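Local coordinates for PRESAN domain-containing protein (Plasmodium falciparum, PDB 7D2W) that is of unknown precise function but, as a PHIST-family protein with a four-helix bundle and a signal sequence, probably acts through binding other proteins, at residues Q61-P64 with R65-L69; A147-D150 with E151-F155. All blocks are in the same frame, centred on the assembly; numbering follows the deposited sequence.

Contact 1 (Q61-P64 with R65-L69)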
loop_
_atom_site.group_PDB
_atom_site.type_symbol
_atom_site.label_atom_id
_atom_site.label_comp_id
_atom_site.label_asym_id
_atom_site.label_seq_id
_atom_site.Cartn_x
_atom_site.Cartn_y
_atom_site.Cartn_z
ATOM N N GLN A 61 0.401 29.361 6.073
ATOM C CA GLN A 61 -0.679 29.696 6.980
ATOM C C GLN A 61 -1.928 28.968 6.525
ATOM O O GLN A 61 -2.041 28.570 5.363
ATOM C CB GLN A 61 -0.963 31.203 7.001
ATOM C CG GLN A 61 0.241 32.080 7.243
ATOM C CD GLN A 61 -0.141 33.540 7.396
ATOM O OE1 GLN A 61 -0.929 34.074 6.612
ATOM N NE2 GLN A 61 0.406 34.190 8.415
ATOM N N VAL A 62 -2.870 28.809 7.448
ATOM C CA VAL A 62 -4.171 28.235 7.113
ATOM C C VAL A 62 -4.832 29.127 6.064
ATOM O O VAL A 62 -4.990 30.330 6.285
ATOM C CB VAL A 62 -5.056 28.079 8.358
ATOM C CG1 VAL A 62 -6.368 27.403 7.992
ATOM C CG2 VAL A 62 -4.320 27.288 9.417
ATOM N N PRO A 63 -5.202 28.584 4.911
ATOM C CA PRO A 63 -5.863 29.395 3.878
ATOM C C PRO A 63 -7.356 29.479 4.139
ATOM O O PRO A 63 -7.861 28.810 5.052
ATOM C CB PRO A 63 -5.562 28.616 2.589
ATOM C CG PRO A 63 -5.490 27.203 3.041
ATOM C CD PRO A 63 -4.929 27.211 4.453
ATOM N N PRO A 64 -8.094 30.286 3.369
ATOM C CA PRO A 64 -9.548 30.362 3.568
ATOM C C PRO A 64 -10.209 29.021 3.302
ATOM O O PRO A 64 -9.674 28.172 2.586
ATOM C CB PRO A 64 -10.002 31.405 2.545
ATOM C CG PRO A 64 -8.798 32.238 2.287
ATOM C CD PRO A 64 -7.618 31.311 2.421
ATOM N N ARG A 65 -11.408 28.855 3.876
ATOM C CA ARG A 65 -12.084 27.558 3.845
ATOM C C ARG A 65 -12.409 27.124 2.417
ATOM O O ARG A 65 -12.257 25.942 2.077
ATOM C CB ARG A 65 -13.356 27.613 4.698
ATOM C CG ARG A 65 -14.441 26.649 4.240
ATOM C CD ARG A 65 -15.702 26.792 5.061
ATOM N NE ARG A 65 -15.527 26.205 6.381
ATOM C CZ ARG A 65 -16.121 25.091 6.786
ATOM N NH1 ARG A 65 -16.946 24.442 5.978
ATOM N NH2 ARG A 65 -15.889 24.633 8.004
ATOM N N THR A 66 -12.854 28.065 1.567
ATOM C CA THR A 66 -13.067 27.764 0.149
ATOM C C THR A 66 -11.828 27.137 -0.472
ATOM O O THR A 66 -11.919 26.181 -1.252
ATOM C CB THR A 66 -13.431 29.036 -0.621
ATOM O OG1 THR A 66 -14.725 29.493 -0.223
ATOM C CG2 THR A 66 -13.420 28.773 -2.128
ATOM N N TYR A 67 -10.660 27.674 -0.141
ATOM C CA TYR A 67 -9.412 27.108 -0.633
ATOM C C TYR A 67 -9.247 25.687 -0.126
ATOM O O TYR A 67 -8.964 24.761 -0.895
ATOM C CB TYR A 67 -8.250 27.997 -0.184
ATOM C CG TYR A 67 -6.934 27.834 -0.920
ATOM C CD1 TYR A 67 -6.600 26.647 -1.560
ATOM C CD2 TYR A 67 -6.010 28.863 -0.932
ATOM C CE1 TYR A 67 -5.386 26.504 -2.203
ATOM C CE2 TYR A 67 -4.796 28.735 -1.567
ATOM C CZ TYR A 67 -4.483 27.552 -2.199
ATOM O OH TYR A 67 -3.264 27.415 -2.827
ATOM N N LEU A 68 -9.447 25.494 1.179
ATOM C CA LEU A 68 -9.330 24.162 1.759
ATOM C C LEU A 68 -10.304 23.178 1.118
ATOM O O LEU A 68 -9.955 22.008 0.899
ATOM C CB LEU A 68 -9.555 24.247 3.269
ATOM C CG LEU A 68 -8.361 24.892 3.978
ATOM C CD1 LEU A 68 -8.623 25.018 5.470
ATOM C CD2 LEU A 68 -7.082 24.092 3.720
ATOM N N LEU A 69 -11.527 23.626 0.798
ATOM C CA LEU A 69 -12.485 22.714 0.176
ATOM C C LEU A 69 -12.066 22.360 -1.243
ATOM O O LEU A 69 -12.276 21.231 -1.696
ATOM C CB LEU A 69 -13.889 23.328 0.183
ATOM C CG LEU A 69 -14.443 23.602 1.589
ATOM C CD1 LEU A 69 -15.684 24.489 1.586
ATOM C CD2 LEU A 69 -14.715 22.282 2.287
#
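P64 and L68 are joined by the first i to i+4 hydrogen bond of helix 65-93: L68 N donates to P64 O over 3.0 Å, in the carbonyl plane and fairly straight, with an N-H...O angle of 161°. V62, P63 and P64 arrive in an extended conformation, and the chain turns into the helix at R65. A proline suits the N-cap position because its backbone nitrogen carries no hydrogen, and at the start of a helix no carbonyl precedes it to receive one, while its carbonyl oxygen remains available to L68.

The P63 ring touches two side chains of the first turn, by CB and by CG. Its CB lies 3.6 Å from Y67 CD2, approaching the aromatic ring obliquely, and its CG lies 3.6 Å from L68 CD2, where the two side chains cross at about a right angle. Y67 is brought there by a chi1 of -162°, which turns CG away from its own backbone nitrogen; P64 CD then sits at the ring's edge, near its plane. These contacts pack the end of the loop from helix 49-58 against the first turn of helix 65-93, one helix of the PRESAN four-helix bundle. The branched L68 serves two neighbours at once: while CD2 meets P63, CD1 comes within 4.1 Å of V62 CG1.

L68 is buried and also packs on L143 of helix 117-144, as an aliphatic residue facing the bundle can. R65 CB points away from the loop, and the chain, bent at chi3 (-74°), reaches helix 117-144; it touches Y140 and L143, and NH2 makes a weak hydrogen bond to N144 OD1. Its flexible aliphatic portion can cover the neighbouring helix while the guanidinium group reaches a polar partner near that helix's end.

Contact 2 (A147-D150 with E151-F155)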
loop_
_atom_site.group_PDB
_atom_site.type_symbol
_atom_site.label_atom_id
_atom_site.label_comp_id
_atom_site.label_asym_id
_atom_site.label_seq_id
_atom_site.Cartn_x
_atom_site.Cartn_y
_atom_site.Cartn_z
ATOM N N ALA A 147 -7.971 23.720 13.111
ATOM C CA ALA A 147 -6.693 23.066 13.344
ATOM C C ALA A 147 -5.576 23.805 12.614
ATOM O O ALA A 147 -5.813 24.428 11.576
ATOM C CB ALA A 147 -6.741 21.611 12.879
ATOM N N PRO A 148 -4.350 23.751 13.143
ATOM C CA PRO A 148 -3.213 24.383 12.460
ATOM C C PRO A 148 -2.989 23.781 11.080
ATOM O O PRO A 148 -3.349 22.633 10.802
ATOM C CB PRO A 148 -2.022 24.088 13.383
ATOM C CG PRO A 148 -2.612 23.691 14.686
ATOM C CD PRO A 148 -3.943 23.067 14.381
ATOM N N ILE A 149 -2.355 24.575 10.216
ATOM C CA ILE A 149 -2.175 24.160 8.830
ATOM C C ILE A 149 -1.351 22.876 8.751
ATOM O O ILE A 149 -1.612 22.011 7.906
ATOM C CB ILE A 149 -1.555 25.305 8.001
ATOM C CG1 ILE A 149 -1.577 24.957 6.514
ATOM C CG2 ILE A 149 -0.136 25.624 8.460
ATOM C CD1 ILE A 149 -2.943 24.547 6.000
ATOM N N ASP A 150 -0.361 22.714 9.639
ATOM C CA ASP A 150 0.475 21.513 9.587
ATOM C C ASP A 150 -0.349 20.265 9.857
ATOM O O ASP A 150 -0.141 19.217 9.231
ATOM C CB ASP A 150 1.613 21.606 10.604
ATOM C CG ASP A 150 2.785 22.415 10.099
ATOM O OD1 ASP A 150 2.734 22.902 8.949
ATOM O OD2 ASP A 150 3.764 22.561 10.864
ATOM N N GLU A 151 -1.275 20.359 10.809
ATOM C CA GLU A 151 -2.125 19.227 11.140
ATOM C C GLU A 151 -3.041 18.887 9.975
ATOM O O GLU A 151 -3.242 17.708 9.648
ATOM C CB GLU A 151 -2.931 19.542 12.408
ATOM C CG GLU A 151 -3.858 18.411 12.852
ATOM C CD GLU A 151 -4.458 18.616 14.247
ATOM O OE1 GLU A 151 -4.239 19.683 14.859
ATOM O OE2 GLU A 151 -5.144 17.687 14.736
ATOM N N ILE A 152 -3.597 19.910 9.333
ATOM C CA ILE A 152 -4.497 19.682 8.209
ATOM C C ILE A 152 -3.752 19.045 7.043
ATOM O O ILE A 152 -4.254 18.112 6.404
ATOM C CB ILE A 152 -5.174 21.005 7.808
ATOM C CG1 ILE A 152 -6.128 21.455 8.921
ATOM C CG2 ILE A 152 -5.887 20.864 6.462
ATOM C CD1 ILE A 152 -6.639 22.876 8.746
ATOM N N LYS A 153 -2.546 19.533 6.744
ATOM C CA LYS A 153 -1.775 18.968 5.637
ATOM C C LYS A 153 -1.427 17.507 5.894
ATOM O O LYS A 153 -1.542 16.656 5.001
ATOM C CB LYS A 153 -0.502 19.790 5.416
ATOM C CG LYS A 153 -0.747 21.222 4.990
ATOM C CD LYS A 153 0.534 21.879 4.482
ATOM C CE LYS A 153 1.539 22.093 5.601
ATOM N NZ LYS A 153 2.443 23.239 5.309
ATOM N N SER A 154 -0.984 17.197 7.114
ATOM C CA SER A 154 -0.696 15.809 7.448
ATOM C C SER A 154 -1.955 14.961 7.355
ATOM O O SER A 154 -1.901 13.811 6.905
ATOM C CB SER A 154 -0.089 15.711 8.852
ATOM O OG SER A 154 1.066 16.523 8.944
ATOM N N PHE A 155 -3.097 15.509 7.780
ATOM C CA PHE A 155 -4.342 14.753 7.692
ATOM C C PHE A 155 -4.657 14.393 6.241
ATOM O O PHE A 155 -4.985 13.239 5.929
ATOM C CB PHE A 155 -5.482 15.552 8.323
ATOM C CG PHE A 155 -6.844 15.039 7.962
ATOM C CD1 PHE A 155 -7.418 13.992 8.670
ATOM C CD2 PHE A 155 -7.539 15.591 6.891
ATOM C CE1 PHE A 155 -8.670 13.512 8.331
ATOM C CE2 PHE A 155 -8.781 15.120 6.538
ATOM C CZ PHE A 155 -9.356 14.069 7.273
#
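P148 and I152 open helix 149-181 with a bond from I152 N to P148 O of 3.1 Å, followed by further i to i+4 bonds from K153 to I149 and from S154 to D150. The extended E151 chain, with CG turned away from its own nitrogen (chi1 -180°), crosses the N-cap proline obliquely, bringing OE1 to 3.4 Å from P148 CD and its carboxylate beside A147 CB. An acidic group here would probably interact favourably with the helix dipole, and OE2 has a long, weak ion pair with K145 NZ. The A147 methyl packs on I152, whose CG1 lies 4.0 Å from A147 CB. K153 lays its CG against I149 CD1 at 4.1 Å, then bends at chi3; its NZ is hydrogen-bonded to L59 O and F56 O, and D150 OD1 adds a long salt bridge, 3.7 Å from K153 NZ. S154 OG is hydrogen-bonded to D150 OD1 of the second subunit, a hydroxyl that gives the interface a polar bond. Among the neighbouring helices, A147 and F155 pack on helix 117-144, K153 reaches the C-terminal end of helix 49-58, and I149 meets the loop leading to helix 65-93.

Contacts 1 and 2 are the proline-led N-terminal starts of two bundle helices, with centres about 11 Å apart on the same side of the chain's centre. They touch mainly at I149: P63 CD packs against I149 CD1 at 3.7 Å, and V62 CG2 approaches I149 N to 3.4 Å. V62 CG2 also lies 3.9 Å from A147 O, bringing the loop of contact 1 over the turn that precedes helix 149-181. Helix 117-144 borders both, through L143 for contact 1 and L142 for contact 2. Of the two, contact 2 alone reaches the second subunit, through S154.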